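Local coordinates for protein glucose-6-phosphate isomerase (Thermus thermophilus, PDB 1ZZG) that probably catalyses the reversible isomerisation of glucose 6-phosphate to fructose 6-phosphate, a step shared by glycolysis and gluconeogenesis, at residues F69-I74 and N121-S126. Numbering follows the deposited sequence.
Sequences FVLIGI and NAVSKS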
ATOM      1  N   PHE A  69       9.077 -19.427  -2.492  1.00 27.10           N
ATOM      2  CA  PHE A  69       7.681 -19.768  -2.744  1.00 25.11           C
ATOM      3  C   PHE A  69       7.089 -18.700  -3.662  1.00 25.85           C
ATOM      4  O   PHE A  69       6.923 -17.551  -3.249  1.00 25.61           O
ATOM      5  CB  PHE A  69       6.921 -19.781  -1.412  1.00 24.86           C
ATOM      6  CG  PHE A  69       5.535 -20.347  -1.499  1.00 24.87           C
ATOM      7  CD1 PHE A  69       5.266 -21.630  -1.033  1.00 23.73           C
ATOM      8  CD2 PHE A  69       4.488 -19.591  -2.019  1.00 24.37           C
ATOM      9  CE1 PHE A  69       3.973 -22.153  -1.082  1.00 22.77           C
ATOM     10  CE2 PHE A  69       3.195 -20.104  -2.074  1.00 23.61           C
ATOM     11  CZ  PHE A  69       2.937 -21.389  -1.602  1.00 22.82           C
ATOM     12  N   VAL A  70       6.785 -19.068  -4.903  1.00 24.96           N
ATOM     13  CA  VAL A  70       6.215 -18.115  -5.853  1.00 24.96           C
ATOM     14  C   VAL A  70       4.701 -18.307  -5.930  1.00 25.79           C
ATOM     15  O   VAL A  70       4.218 -19.301  -6.476  1.00 25.21           O
ATOM     16  CB  VAL A  70       6.817 -18.295  -7.279  1.00 25.51           C
ATOM     17  CG1 VAL A  70       6.117 -17.364  -8.267  1.00 22.14           C
ATOM     18  CG2 VAL A  70       8.325 -18.014  -7.253  1.00 25.32           C
ATOM     19  N   LEU A  71       3.952 -17.359  -5.376  1.00 25.63           N
ATOM     20  CA  LEU A  71       2.501 -17.461  -5.409  1.00 24.08           C
ATOM     21  C   LEU A  71       1.954 -16.689  -6.601  1.00 23.76           C
ATOM     22  O   LEU A  71       2.031 -15.464  -6.646  1.00 24.85           O
ATOM     23  CB  LEU A  71       1.889 -16.917  -4.110  1.00 24.14           C
ATOM     24  CG  LEU A  71       0.452 -17.343  -3.766  1.00 24.22           C
ATOM     25  CD1 LEU A  71       0.103 -16.805  -2.374  1.00 25.45           C
ATOM     26  CD2 LEU A  71      -0.542 -16.831  -4.815  1.00 22.59           C
ATOM     27  N   ILE A  72       1.420 -17.411  -7.579  1.00 23.89           N
ATOM     28  CA  ILE A  72       0.845 -16.770  -8.754  1.00 22.05           C
ATOM     29  C   ILE A  72      -0.649 -16.654  -8.483  1.00 23.41           C
ATOM     30  O   ILE A  72      -1.389 -17.639  -8.566  1.00 24.04           O
ATOM     31  CB  ILE A  72       1.079 -17.597 -10.044  1.00 22.13           C
ATOM     32  CG1 ILE A  72       2.574 -17.906 -10.208  1.00 19.54           C
ATOM     33  CG2 ILE A  72       0.560 -16.814 -11.251  1.00 20.37           C
ATOM     34  CD1 ILE A  72       2.954 -18.602 -11.522  1.00 21.44           C
ATOM     35  N   GLY A  73      -1.084 -15.448  -8.131  1.00 21.49           N
ATOM     36  CA  GLY A  73      -2.485 -15.237  -7.825  1.00 21.22           C
ATOM     37  C   GLY A  73      -2.753 -13.760  -7.660  1.00 20.83           C
ATOM     38  O   GLY A  73      -1.828 -12.970  -7.437  1.00 21.43           O
ATOM     39  N   ILE A  74      -4.020 -13.378  -7.736  1.00 21.45           N
ATOM     40  CA  ILE A  74      -4.350 -11.972  -7.639  1.00 21.65           C
ATOM     41  C   ILE A  74      -5.641 -11.738  -6.858  1.00 23.46           C
ATOM     42  O   ILE A  74      -6.488 -12.623  -6.760  1.00 22.84           O
ATOM     43  CB  ILE A  74      -4.440 -11.390  -9.070  1.00 22.15           C
ATOM     44  CG1 ILE A  74      -4.320  -9.867  -9.041  1.00 20.81           C
ATOM     45  CG2 ILE A  74      -5.737 -11.828  -9.734  1.00 22.26           C
ATOM     46  CD1 ILE A  74      -4.104  -9.281 -10.422  1.00 21.83           C
ATOM     47  N   ASN A 121       3.025 -21.913  -6.689  1.00 24.18           N
ATOM     48  CA  ASN A 121       1.663 -22.176  -6.238  1.00 24.25           C
ATOM     49  C   ASN A 121       0.689 -21.332  -7.051  1.00 24.44           C
ATOM     50  O   ASN A 121       0.618 -20.113  -6.869  1.00 24.98           O
ATOM     51  CB  ASN A 121       1.544 -21.826  -4.745  1.00 25.34           C
ATOM     52  CG  ASN A 121       0.149 -22.064  -4.177  1.00 24.27           C
ATOM     53  OD1 ASN A 121      -0.194 -21.517  -3.129  1.00 24.25           O
ATOM     54  ND2 ASN A 121      -0.655 -22.888  -4.855  1.00 21.66           N
ATOM     55  N   ALA A 122      -0.041 -21.973  -7.961  1.00 23.55           N
ATOM     56  CA  ALA A 122      -1.019 -21.273  -8.786  1.00 22.95           C
ATOM     57  C   ALA A 122      -2.340 -21.260  -8.028  1.00 23.76           C
ATOM     58  O   ALA A 122      -2.944 -22.311  -7.795  1.00 23.22           O
ATOM     59  CB  ALA A 122      -1.184 -21.974 -10.114  1.00 24.44           C
ATOM     60  N   VAL A 123      -2.790 -20.066  -7.660  1.00 23.08           N
ATOM     61  CA  VAL A 123      -4.015 -19.912  -6.890  1.00 22.39           C
ATOM     62  C   VAL A 123      -5.097 -19.125  -7.616  1.00 22.20           C
ATOM     63  O   VAL A 123      -4.881 -17.979  -8.019  1.00 21.62           O
ATOM     64  CB  VAL A 123      -3.728 -19.198  -5.552  1.00 23.11           C
ATOM     65  CG1 VAL A 123      -4.941 -19.317  -4.633  1.00 23.06           C
ATOM     66  CG2 VAL A 123      -2.477 -19.788  -4.898  1.00 22.87           C
ATOM     67  N   SER A 124      -6.263 -19.746  -7.769  1.00 21.49           N
ATOM     68  CA  SER A 124      -7.409 -19.116  -8.425  1.00 23.02           C
ATOM     69  C   SER A 124      -8.666 -19.932  -8.129  1.00 25.08           C
ATOM     70  O   SER A 124      -8.693 -21.140  -8.372  1.00 24.35           O
ATOM     71  CB  SER A 124      -7.194 -19.050  -9.938  1.00 22.87           C
ATOM     72  OG  SER A 124      -8.350 -18.535 -10.583  1.00 23.46           O
ATOM     73  N   LYS A 125      -9.705 -19.282  -7.607  1.00 24.16           N
ATOM     74  CA  LYS A 125     -10.942 -19.990  -7.294  1.00 26.59           C
ATOM     75  C   LYS A 125     -11.610 -20.512  -8.565  1.00 26.42           C
ATOM     76  O   LYS A 125     -11.906 -21.700  -8.668  1.00 25.72           O
ATOM     77  CB  LYS A 125     -11.922 -19.081  -6.539  1.00 28.47           C
ATOM     78  CG  LYS A 125     -13.233 -19.778  -6.189  1.00 27.59           C
ATOM     79  CD  LYS A 125     -14.198 -18.852  -5.454  1.00 28.53           C
ATOM     80  CE  LYS A 125     -15.528 -19.547  -5.175  1.00 26.54           C
ATOM     81  NZ  LYS A 125     -15.366 -20.698  -4.243  1.00 24.49           N
ATOM     82  N   SER A 126     -11.833 -19.620  -9.527  1.00 26.49           N
ATOM     83  CA  SER A 126     -12.464 -19.991 -10.796  1.00 27.79           C
ATOM     84  C   SER A 126     -11.480 -20.796 -11.633  1.00 28.35           C
ATOM     85  O   SER A 126     -11.876 -21.615 -12.467  1.00 27.78           O
ATOM     86  CB  SER A 126     -12.856 -18.740 -11.580  1.00 26.97           C
ATOM     87  OG  SER A 126     -11.693 -18.074 -12.044  1.00 29.00           O
TER
HETATM   88  O   HOH W   1      -5.824 -15.668  -8.959  1.00 21.80           O
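The ring of Phe69 meets the side chain of Asn121 where two neighbouring parallel strands, 68-72 and 118-124, run together in the five-stranded parallel sheet of a sugar-isomerase (SIS) domain. Phe69 CG stands anti to the backbone N (chi1 -170°), which carries the far end of the ring across to the adjacent strand. From the root of Asn121 outward, CB lies 3.5 Å from Phe69 CZ, with CE2 hardly farther; CG sits slightly farther from the same two ring atoms; OD1 returns to 3.5 Å from Phe69 CZ. The amide plane is turned 83° from the ring, nearly perpendicular. At the tip, ND2 points on to the next strand, where Val156 O and Thr158 OG1 accept its hydrogen bonds. Farther along the same face, Leu71 CD2 packs on Val123 CG2 at 3.5 Å; Val194 and Leu197 of helix 193-201 lie against Val123 and Asn121. Ile72 and Ala122 face the other way, with Ile72 resting on helix 130-147. Between the backbones, Asn121 N gives to Val70 O, Ile72 N gives to the backbone O of Asn121 (2.9 Å), and Val123 N gives to Ile72 O. Past the last of these, a water bridges the two segments as they part, donating to Val123 O (2.7 Å) and accepting from Ile74 N. An alanine at Phe69 lacks the ring, which would probably open a gap beside Asn121 CB and OD1 and leave Phe95 and Phe201 without this aromatic partner. The contact thus joins two chemistries on one buried residue: the aromatic ring borders CB and OD1 of Asn121, while ND2 of the same side chain gives hydrogen bonds to strand 155-159, tying together three adjacent strands of the sheet.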